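Local coordinates for mirolysin (Tannerella forsythia, PDB 6R7V), which probably cleaves peptide bonds as a zinc-dependent metallopeptidase of the pappalysin family of metzincins, held here as a zymogen latent through a cysteine switch, at residues G210-W219 with M262-T270; D234-N242 with K250-S258. The protein carries 1 engineered substitution. All coordinates share one frame; numbering follows the deposited sequence.

Interaction 1: G210-W219 with M262-T270; sequences GHWLDLRHIW and MFMNYMDYT. With ZN (zinc ion), chain D; CA (calcium ion), chain B.
Two successive bends, chi2 -45° and chi3 -63°, fold the end of Met267 back so that its CE methyl sits over one face of the His211 ring, displaced toward the rim and 3.5 Å from the ring centroid. This is a CH-pi contact. Trp219 has CG between its backbone N and carbonyl carbon (chi1 71°), which brings the rim of its indole to Tyr269: CH2 stands over the centre of the phenol face, 3.5 Å from Tyr269 CZ, in a T-shaped pair. Tyr269 in turn directs its own edge at the face of His217, with ring centroids 4.9 Å apart, while its hydroxyl is engaged by Glu9. His217 and His211 each bind zinc through NE2. His211 ND1 donates to Leu215 O at 2.8 Å and His217 ND1 bonds to Asp221; held at ND1 as well as at the zinc, each ring is restrained in its rotation. Between the backbones, Ile218 N gives Met267 O a nearly straight bond of 3.1 Å. Ile218 CD1 lies 3.6 Å from Asn265 CB. The type I turn Asn265 to Asp268 with Met267 beneath the zinc site is the Met-turn of metzincins; His207 and the switch Cys6 complete the metal site. Helix 203-212 ends inside 210-219 in a Schellman motif with Asp214 as C-prime residue, helix 280-288 packs against Leu215 and Met267, and helix 90-93 meets Met262.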
loop_
_atom_site.group_PDB
_atom_site.type_symbol
_atom_site.label_atom_id
_atom_site.label_comp_id
_atom_site.label_asym_id
_atom_site.label_seq_id
_atom_site.Cartn_x
_atom_site.Cartn_y
_atom_site.Cartn_z
ATOM N N GLY A 210 -1.827 -1.171 0.684
ATOM C CA GLY A 210 -2.618 -2.320 0.255
ATOM C C GLY A 210 -1.724 -3.344 -0.429
ATOM O O GLY A 210 -1.813 -4.524 -0.121
ATOM N N HIS A 211 -0.822 -2.918 -1.365
ATOM C CA HIS A 211 0.130 -3.893 -1.970
ATOM C C HIS A 211 1.082 -4.518 -0.939
ATOM O O HIS A 211 1.363 -5.716 -1.013
ATOM C CB HIS A 211 0.992 -3.225 -3.032
ATOM C CG HIS A 211 0.277 -2.727 -4.262
ATOM N ND1 HIS A 211 -0.499 -3.561 -5.054
ATOM C CD2 HIS A 211 0.366 -1.525 -4.868
ATOM C CE1 HIS A 211 -0.859 -2.835 -6.110
ATOM N NE2 HIS A 211 -0.346 -1.624 -6.053
ATOM N N TRP A 212 1.588 -3.709 0.001
ATOM C CA TRP A 212 2.470 -4.252 1.048
ATOM C C TRP A 212 1.727 -5.312 1.905
ATOM O O TRP A 212 2.373 -6.197 2.501
ATOM C CB TRP A 212 2.950 -3.055 1.875
ATOM C CG TRP A 212 3.880 -3.390 2.992
ATOM C CD1 TRP A 212 5.211 -3.696 2.900
ATOM C CD2 TRP A 212 3.555 -3.391 4.374
ATOM N NE1 TRP A 212 5.721 -3.928 4.151
ATOM C CE2 TRP A 212 4.714 -3.791 5.079
ATOM C CE3 TRP A 212 2.379 -3.139 5.088
ATOM C CZ2 TRP A 212 4.740 -3.887 6.480
ATOM C CZ3 TRP A 212 2.400 -3.244 6.466
ATOM C CH2 TRP A 212 3.561 -3.652 7.147
ATOM N N LEU A 213 0.365 -5.232 1.933
ATOM C CA LEU A 213 -0.511 -6.166 2.600
ATOM C C LEU A 213 -1.163 -7.157 1.607
ATOM O O LEU A 213 -2.224 -7.743 1.870
ATOM C CB LEU A 213 -1.551 -5.436 3.451
ATOM C CG LEU A 213 -0.961 -4.659 4.639
ATOM C CD1 LEU A 213 -2.026 -3.859 5.334
ATOM C CD2 LEU A 213 -0.213 -5.611 5.631
ATOM N N ASP A 214 -0.469 -7.403 0.499
ATOM C CA ASP A 214 -0.731 -8.494 -0.450
ATOM C C ASP A 214 -1.827 -8.222 -1.479
ATOM O O ASP A 214 -2.172 -9.142 -2.253
ATOM C CB ASP A 214 -1.048 -9.828 0.296
ATOM C CG ASP A 214 -0.392 -11.032 -0.313
ATOM O OD1 ASP A 214 0.586 -10.854 -1.031
ATOM O OD2 ASP A 214 -0.888 -12.162 -0.079
ATOM N N LEU A 215 -2.365 -7.012 -1.542
ATOM C CA LEU A 215 -3.405 -6.757 -2.541
ATOM C C LEU A 215 -2.821 -6.421 -3.888
ATOM O O LEU A 215 -1.756 -5.772 -3.977
ATOM C CB LEU A 215 -4.317 -5.600 -2.109
ATOM C CG LEU A 215 -5.036 -5.771 -0.778
ATOM C CD1 LEU A 215 -5.991 -4.620 -0.554
ATOM C CD2 LEU A 215 -5.773 -7.118 -0.689
ATOM N N ARG A 216 -3.578 -6.769 -4.927
ATOM C CA ARG A 216 -3.222 -6.478 -6.315
ATOM C C ARG A 216 -4.163 -5.458 -6.901
ATOM O O ARG A 216 -5.317 -5.301 -6.463
ATOM C CB ARG A 216 -3.341 -7.753 -7.147
ATOM C CG ARG A 216 -2.374 -8.823 -6.722
ATOM C CD ARG A 216 -2.380 -9.912 -7.744
ATOM N NE ARG A 216 -1.666 -11.087 -7.271
ATOM C CZ ARG A 216 -1.413 -12.142 -8.032
ATOM N NH1 ARG A 216 -1.759 -12.142 -9.314
ATOM N NH2 ARG A 216 -0.802 -13.200 -7.525
ATOM N N HIS A 217 -3.737 -4.865 -8.012
ATOM C CA HIS A 217 -4.629 -3.997 -8.778
ATOM C C HIS A 217 -5.914 -4.713 -9.110
ATOM O O HIS A 217 -5.894 -5.875 -9.539
ATOM C CB HIS A 217 -3.943 -3.553 -10.045
ATOM C CG HIS A 217 -2.835 -2.604 -9.765
ATOM N ND1 HIS A 217 -1.728 -2.551 -10.565
ATOM C CD2 HIS A 217 -2.690 -1.714 -8.757
ATOM C CE1 HIS A 217 -0.947 -1.616 -10.050
ATOM N NE2 HIS A 217 -1.459 -1.108 -8.937
ATOM N N ILE A 218 -7.033 -4.006 -8.920
ATOM C CA ILE A 218 -8.353 -4.629 -8.999
ATOM C C ILE A 218 -8.665 -5.198 -10.409
ATOM O O ILE A 218 -9.414 -6.165 -10.540
ATOM C CB ILE A 218 -9.418 -3.615 -8.548
ATOM C CG1 ILE A 218 -10.791 -4.267 -8.397
ATOM C CG2 ILE A 218 -9.476 -2.382 -9.484
ATOM C CD1 ILE A 218 -11.767 -3.419 -7.578
ATOM N N TRP A 219 -8.084 -4.600 -11.448
ATOM C CA TRP A 219 -8.348 -5.064 -12.817
ATOM C C TRP A 219 -7.438 -6.228 -13.263
ATOM O O TRP A 219 -7.598 -6.721 -14.394
ATOM C CB TRP A 219 -8.255 -3.909 -13.818
ATOM C CG TRP A 219 -6.870 -3.418 -14.039
ATOM C CD1 TRP A 219 -6.008 -3.798 -15.022
ATOM C CD2 TRP A 219 -6.164 -2.476 -13.222
ATOM N NE1 TRP A 219 -4.795 -3.161 -14.853
ATOM C CE2 TRP A 219 -4.870 -2.334 -13.767
ATOM C CE3 TRP A 219 -6.521 -1.688 -12.117
ATOM C CZ2 TRP A 219 -3.912 -1.472 -13.216
ATOM C CZ3 TRP A 219 -5.569 -0.845 -11.563
ATOM C CH2 TRP A 219 -4.284 -0.722 -12.134
ATOM N N MET A 262 -15.861 -1.737 -9.577
ATOM C CA MET A 262 -15.645 -0.989 -8.339
ATOM C C MET A 262 -14.490 0.007 -8.500
ATOM O O MET A 262 -13.396 -0.142 -7.920
ATOM C CB MET A 262 -15.365 -1.994 -7.218
ATOM C CG MET A 262 -15.718 -1.497 -5.892
ATOM S SD MET A 262 -15.317 -2.797 -4.703
ATOM C CE MET A 262 -16.847 -3.682 -4.574
ATOM N N PHE A 263 -14.734 1.047 -9.308
ATOM C CA PHE A 263 -13.681 2.019 -9.627
ATOM C C PHE A 263 -13.294 2.878 -8.434
ATOM O O PHE A 263 -12.260 3.540 -8.494
ATOM C CB PHE A 263 -14.101 2.908 -10.800
ATOM C CG PHE A 263 -15.346 3.720 -10.556
ATOM C CD1 PHE A 263 -15.293 4.907 -9.829
ATOM C CD2 PHE A 263 -16.578 3.287 -11.033
ATOM C CE1 PHE A 263 -16.445 5.656 -9.603
ATOM C CE2 PHE A 263 -17.725 4.039 -10.813
ATOM C CZ PHE A 263 -17.657 5.209 -10.089
ATOM N N MET A 264 -14.098 2.855 -7.358
ATOM C CA MET A 264 -13.830 3.617 -6.127
ATOM C C MET A 264 -13.051 2.769 -5.085
ATOM O O MET A 264 -12.854 3.199 -3.949
ATOM C CB MET A 264 -15.116 4.231 -5.540
ATOM C CG MET A 264 -16.152 3.273 -4.949
ATOM S SD MET A 264 -16.852 2.003 -6.034
ATOM C CE MET A 264 -17.628 3.022 -7.285
ATOM N N ASN A 265 -12.631 1.581 -5.489
ATOM C CA ASN A 265 -11.754 0.740 -4.664
ATOM C C ASN A 265 -10.385 1.377 -4.608
ATOM O O ASN A 265 -9.894 1.878 -5.627
ATOM C CB ASN A 265 -11.665 -0.650 -5.271
ATOM C CG ASN A 265 -11.044 -1.643 -4.308
ATOM O OD1 ASN A 265 -9.826 -1.775 -4.241
ATOM N ND2 ASN A 265 -11.877 -2.310 -3.510
ATOM N N TYR A 266 -9.718 1.325 -3.436
ATOM C CA TYR A 266 -8.376 1.912 -3.353
ATOM C C TYR A 266 -7.361 1.265 -4.279
ATOM O O TYR A 266 -6.332 1.903 -4.571
ATOM C CB TYR A 266 -7.837 1.799 -1.917
ATOM C CG TYR A 266 -8.701 2.505 -0.881
ATOM C CD1 TYR A 266 -8.996 3.855 -0.993
ATOM C CD2 TYR A 266 -9.248 1.810 0.191
ATOM C CE1 TYR A 266 -9.841 4.493 -0.087
ATOM C CE2 TYR A 266 -10.059 2.450 1.130
ATOM C CZ TYR A 266 -10.362 3.783 0.974
ATOM O OH TYR A 266 -11.175 4.408 1.882
ATOM N N MET A 267 -7.607 0.034 -4.742
ATOM C CA MET A 267 -6.660 -0.663 -5.594
ATOM C C MET A 267 -6.903 -0.420 -7.084
ATOM O O MET A 267 -6.331 -1.120 -7.914
ATOM C CB MET A 267 -6.666 -2.165 -5.280
ATOM C CG MET A 267 -6.285 -2.460 -3.807
ATOM S SD MET A 267 -4.852 -1.535 -3.134
ATOM C CE MET A 267 -3.523 -2.150 -4.214
ATOM N N ASP A 268 -7.687 0.617 -7.415
ATOM C CA ASP A 268 -7.814 1.052 -8.806
ATOM C C ASP A 268 -6.828 2.230 -9.001
ATOM O O ASP A 268 -5.972 2.471 -8.138
ATOM C CB ASP A 268 -9.288 1.415 -9.167
ATOM C CG ASP A 268 -9.621 1.216 -10.651
ATOM O OD1 ASP A 268 -8.704 1.325 -11.489
ATOM O OD2 ASP A 268 -10.781 0.935 -10.962
ATOM N N TYR A 269 -6.914 2.943 -10.148
ATOM C CA TYR A 269 -6.028 4.063 -10.481
ATOM C C TYR A 269 -6.762 5.392 -10.495
ATOM O O TYR A 269 -6.271 6.369 -11.064
ATOM C CB TYR A 269 -5.341 3.852 -11.843
ATOM C CG TYR A 269 -4.081 3.015 -11.861
ATOM C CD1 TYR A 269 -3.510 2.543 -10.676
ATOM C CD2 TYR A 269 -3.424 2.744 -13.057
ATOM C CE1 TYR A 269 -2.305 1.840 -10.688
ATOM C CE2 TYR A 269 -2.233 2.026 -13.083
ATOM C CZ TYR A 269 -1.670 1.589 -11.896
ATOM O OH TYR A 269 -0.516 0.846 -11.931
ATOM N N THR A 270 -7.932 5.446 -9.861
ATOM C CA THR A 270 -8.740 6.652 -9.837
ATOM C C THR A 270 -8.167 7.747 -8.906
ATOM O O THR A 270 -7.274 7.473 -8.086
ATOM C CB THR A 270 -10.163 6.287 -9.439
ATOM O OG1 THR A 270 -10.112 5.415 -8.327
ATOM C CG2 THR A 270 -10.912 5.608 -10.582
HETATM ZN ZN ZN D . -0.556 -0.120 -7.415
HETATM CA CA CA B . -8.643 -7.285 -16.348
HETATM O O HOH W 1 -9.594 -9.130 -15.186
#

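Interaction 2: D234-N242 with K250-S258. With CA (calcium ion), chain C; CA (calcium ion), chain B; GOL (glycerol), chain G.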
loop_
_atom_site.group_PDB
_atom_site.type_symbol
_atom_site.label_atom_id
_atom_site.label_comp_id
_atom_site.label_asym_id
_atom_site.label_seq_id
_atom_site.Cartn_x
_atom_site.Cartn_y
_atom_site.Cartn_z
ATOM N N ASP A 234 -14.948 -10.797 -4.132
ATOM C CA ASP A 234 -15.990 -9.774 -4.039
ATOM C C ASP A 234 -15.604 -8.457 -4.754
ATOM O O ASP A 234 -16.414 -7.517 -4.758
ATOM C CB ASP A 234 -16.436 -9.532 -2.603
ATOM C CG ASP A 234 -15.383 -8.974 -1.694
ATOM O OD1 ASP A 234 -14.279 -8.655 -2.187
ATOM O OD2 ASP A 234 -15.676 -8.801 -0.485
ATOM N N THR A 235 -14.437 -8.412 -5.450
ATOM C CA THR A 235 -14.151 -7.289 -6.328
ATOM C C THR A 235 -14.590 -7.761 -7.733
ATOM O O THR A 235 -14.067 -8.779 -8.237
ATOM C CB THR A 235 -12.688 -6.834 -6.273
ATOM O OG1 THR A 235 -11.875 -7.993 -6.477
ATOM C CG2 THR A 235 -12.353 -6.149 -4.971
ATOM N N PRO A 236 -15.566 -7.061 -8.357
ATOM C CA PRO A 236 -16.023 -7.482 -9.703
ATOM C C PRO A 236 -14.878 -7.601 -10.699
ATOM O O PRO A 236 -13.980 -6.759 -10.689
ATOM C CB PRO A 236 -16.956 -6.351 -10.126
ATOM C CG PRO A 236 -17.449 -5.745 -8.826
ATOM C CD PRO A 236 -16.271 -5.846 -7.889
ATOM N N ASN A 237 -14.916 -8.635 -11.562
ATOM C CA ASN A 237 -13.944 -8.805 -12.637
ATOM C C ASN A 237 -13.944 -7.540 -13.462
ATOM O O ASN A 237 -15.003 -7.000 -13.801
ATOM C CB ASN A 237 -14.284 -10.013 -13.495
ATOM C CG ASN A 237 -13.198 -10.461 -14.432
ATOM O OD1 ASN A 237 -12.155 -9.831 -14.577
ATOM N ND2 ASN A 237 -13.427 -11.573 -15.103
ATOM N N GLN A 238 -12.776 -7.023 -13.748
ATOM C CA GLN A 238 -12.677 -5.715 -14.373
ATOM C C GLN A 238 -11.682 -5.774 -15.525
ATOM O O GLN A 238 -10.679 -6.463 -15.408
ATOM C CB GLN A 238 -12.233 -4.715 -13.270
ATOM C CG GLN A 238 -12.023 -3.266 -13.718
ATOM C CD GLN A 238 -11.757 -2.327 -12.564
ATOM O OE1 GLN A 238 -12.321 -2.445 -11.479
ATOM N NE2 GLN A 238 -10.881 -1.380 -12.768
ATOM N N GLY A 239 -11.963 -5.066 -16.623
ATOM C CA GLY A 239 -11.077 -5.055 -17.799
ATOM C C GLY A 239 -9.750 -4.381 -17.501
ATOM O O GLY A 239 -8.780 -5.040 -17.120
ATOM N N GLY A 240 -9.726 -3.071 -17.682
ATOM C CA GLY A 240 -8.545 -2.263 -17.441
ATOM C C GLY A 240 -8.716 -1.346 -16.251
ATOM O O GLY A 240 -9.736 -1.403 -15.536
ATOM N N TYR A 241 -7.716 -0.548 -15.977
ATOM C CA TYR A 241 -7.797 0.383 -14.876
ATOM C C TYR A 241 -8.737 1.514 -15.206
ATOM O O TYR A 241 -9.023 1.800 -16.376
ATOM C CB TYR A 241 -6.404 0.954 -14.511
ATOM C CG TYR A 241 -5.690 1.687 -15.641
ATOM C CD1 TYR A 241 -4.642 1.085 -16.342
ATOM C CD2 TYR A 241 -6.049 2.986 -15.997
ATOM C CE1 TYR A 241 -3.997 1.746 -17.388
ATOM C CE2 TYR A 241 -5.422 3.648 -17.051
ATOM C CZ TYR A 241 -4.409 3.014 -17.758
ATOM O OH TYR A 241 -3.757 3.667 -18.786
ATOM N N ASN A 242 -9.217 2.162 -14.154
ATOM C CA ASN A 242 -9.974 3.389 -14.316
ATOM C C ASN A 242 -9.108 4.524 -13.838
ATOM O O ASN A 242 -8.260 4.337 -12.971
ATOM C CB ASN A 242 -11.275 3.343 -13.535
ATOM C CG ASN A 242 -12.214 2.342 -14.108
ATOM O OD1 ASN A 242 -12.773 2.541 -15.190
ATOM N ND2 ASN A 242 -12.359 1.224 -13.435
ATOM N N LYS A 250 -20.330 2.212 -13.646
ATOM C CA LYS A 250 -19.471 2.077 -14.823
ATOM C C LYS A 250 -19.357 0.593 -15.147
ATOM O O LYS A 250 -18.849 -0.167 -14.340
ATOM C CB LYS A 250 -18.085 2.715 -14.633
ATOM C CG LYS A 250 -17.282 2.708 -15.951
ATOM C CD LYS A 250 -16.008 3.509 -15.893
ATOM C CE LYS A 250 -15.232 3.364 -17.191
ATOM N NZ LYS A 250 -13.946 4.112 -17.117
ATOM N N THR A 251 -19.850 0.171 -16.303
ATOM C CA THR A 251 -19.753 -1.238 -16.677
ATOM C C THR A 251 -18.623 -1.395 -17.702
ATOM O O THR A 251 -18.151 -0.398 -18.251
ATOM C CB THR A 251 -21.108 -1.720 -17.236
ATOM O OG1 THR A 251 -21.398 -0.982 -18.420
ATOM C CG2 THR A 251 -22.258 -1.547 -16.253
ATOM N N ASP A 252 -18.186 -2.633 -17.961
ATOM C CA ASP A 252 -17.186 -2.901 -18.997
ATOM C C ASP A 252 -17.427 -4.294 -19.599
ATOM O O ASP A 252 -18.434 -4.906 -19.269
ATOM C CB ASP A 252 -15.741 -2.703 -18.493
ATOM C CG ASP A 252 -15.199 -3.641 -17.442
ATOM O OD1 ASP A 252 -15.844 -4.690 -17.176
ATOM O OD2 ASP A 252 -14.107 -3.346 -16.896
ATOM N N HIS A 253 -16.532 -4.801 -20.465
ATOM C CA HIS A 253 -16.765 -6.104 -21.090
ATOM C C HIS A 253 -16.599 -7.296 -20.113
ATOM O O HIS A 253 -17.091 -8.382 -20.431
ATOM C CB HIS A 253 -15.912 -6.299 -22.362
ATOM C CG HIS A 253 -14.431 -6.390 -22.173
ATOM N ND1 HIS A 253 -13.695 -7.396 -22.781
ATOM C CD2 HIS A 253 -13.577 -5.549 -21.545
ATOM C CE1 HIS A 253 -12.429 -7.153 -22.474
ATOM N NE2 HIS A 253 -12.310 -6.061 -21.724
ATOM N N CYS A 254 -15.988 -7.093 -18.916
ATOM C CA CYS A 254 -15.820 -8.169 -17.923
ATOM C C CYS A 254 -17.014 -8.290 -17.000
ATOM O O CYS A 254 -17.391 -9.419 -16.678
ATOM C CB CYS A 254 -14.541 -7.972 -17.125
ATOM S SG CYS A 254 -13.074 -7.792 -18.162
ATOM N N THR A 255 -17.558 -7.149 -16.531
ATOM C CA THR A 255 -18.781 -7.026 -15.714
ATOM C C THR A 255 -19.683 -6.031 -16.484
ATOM O O THR A 255 -19.564 -4.809 -16.317
ATOM C CB THR A 255 -18.461 -6.586 -14.271
ATOM O OG1 THR A 255 -17.592 -7.541 -13.664
ATOM C CG2 THR A 255 -19.726 -6.448 -13.426
ATOM N N ASN A 256 -20.562 -6.554 -17.337
ATOM C CA ASN A 256 -21.351 -5.684 -18.210
ATOM C C ASN A 256 -22.712 -5.269 -17.625
ATOM O O ASN A 256 -23.485 -4.611 -18.327
ATOM C CB ASN A 256 -21.533 -6.326 -19.601
ATOM C CG ASN A 256 -22.125 -7.717 -19.610
ATOM O OD1 ASN A 256 -22.747 -8.174 -18.646
ATOM N ND2 ASN A 256 -21.939 -8.420 -20.716
ATOM N N THR A 257 -23.005 -5.624 -16.362
ATOM C CA THR A 257 -24.284 -5.249 -15.740
ATOM C C THR A 257 -24.067 -4.420 -14.480
ATOM O O THR A 257 -23.096 -4.657 -13.745
ATOM C CB THR A 257 -25.141 -6.485 -15.402
ATOM O OG1 THR A 257 -24.441 -7.330 -14.480
ATOM C CG2 THR A 257 -25.562 -7.267 -16.631
ATOM N N SER A 258 -24.988 -3.463 -14.209
ATOM C CA SER A 258 -24.972 -2.623 -13.003
ATOM C C SER A 258 -25.002 -3.556 -11.786
ATOM O O SER A 258 -25.629 -4.624 -11.880
ATOM C CB SER A 258 -26.148 -1.644 -12.991
ATOM O OG SER A 258 -26.172 -0.809 -11.840
HETATM CA CA CA C . -11.813 -9.771 -8.255
HETATM CA CA CA B . -8.643 -7.285 -16.348
HETATM C C1 GOL G . -13.469 0.011 -16.766
HETATM O O1 GOL G . -12.812 -0.934 -15.919
HETATM C C2 GOL G . -12.693 0.292 -18.037
HETATM O O2 GOL G . -11.336 0.639 -17.739
HETATM C C3 GOL G . -12.713 -0.859 -19.014
HETATM O O3 GOL G . -12.236 -2.046 -18.401
HETATM O O HOH W 2 -11.628 -7.644 -9.512
HETATM O O HOH W 1 -9.594 -9.130 -15.186
HETATM O O HOH W 3 -10.528 -10.165 -10.433
HETATM O O HOH W 4 -13.251 -11.179 -9.497
HETATM O O HOH W 5 -10.763 -12.093 -8.369
#
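Thr255 and Asp252 clamp the backbone of 237-239 at the close-fitting end of this contact. Thr255 OG1 donates to Asn237 O at 2.6 Å, in the carbonyl plane on a lone pair. Gly239 N gives Asp252 OD2 a straight bond of 2.8 Å, coming from above the carboxylate plane. OD1 of the same carboxylate forms an Asx turn through Cys254 N, extended to an Asx motif by Thr255 N, and the two bonds hold the carboxylate in place. Cys254 SG, joined to Cys226 by a disulfide, packs 3.3 Å from Gly239 N. The bonded backbone is also that of a calcium site, to which Gln238 O and Gly239 O contribute, while Thr235 binds a second calcium ion with several waters. Toward solvent the fit is looser: extended Lys250 reaches Asn242, NZ to OD1 2.7 Å, and a glycerol, probably from the crystallisation liquor, lies against both segments, its O3 donating to Asp252 OD2 at 2.7 Å. His253 lies exposed at this margin. Both segments are loops flanking the short strand 243-244, which runs parallel to strand 269-270; at the far end Asp234 and Thr235 touch helix 280-288.

Interaction 1 is buried near the zinc and built from methionine, aromatic rings and metal-bound histidines, with one backbone bond across it. Interaction 2, centred 14 Å away and nested within the loop that interaction 1 closes, is partly exposed and relies on polar side chains gripping backbone, a disulfide and calcium. One calcium ion ties them together: Trp219 O from 210-219 and Gln238 O and Gly239 O from 234-242 all bind it. Asp268 is a second bridge, its OD1 2.8 Å from Asn242 N and its OD2 2.9 Å from Gln238 NE2, probable hydrogen bonds that join the calcium-binding segment 234-242 to 262-270.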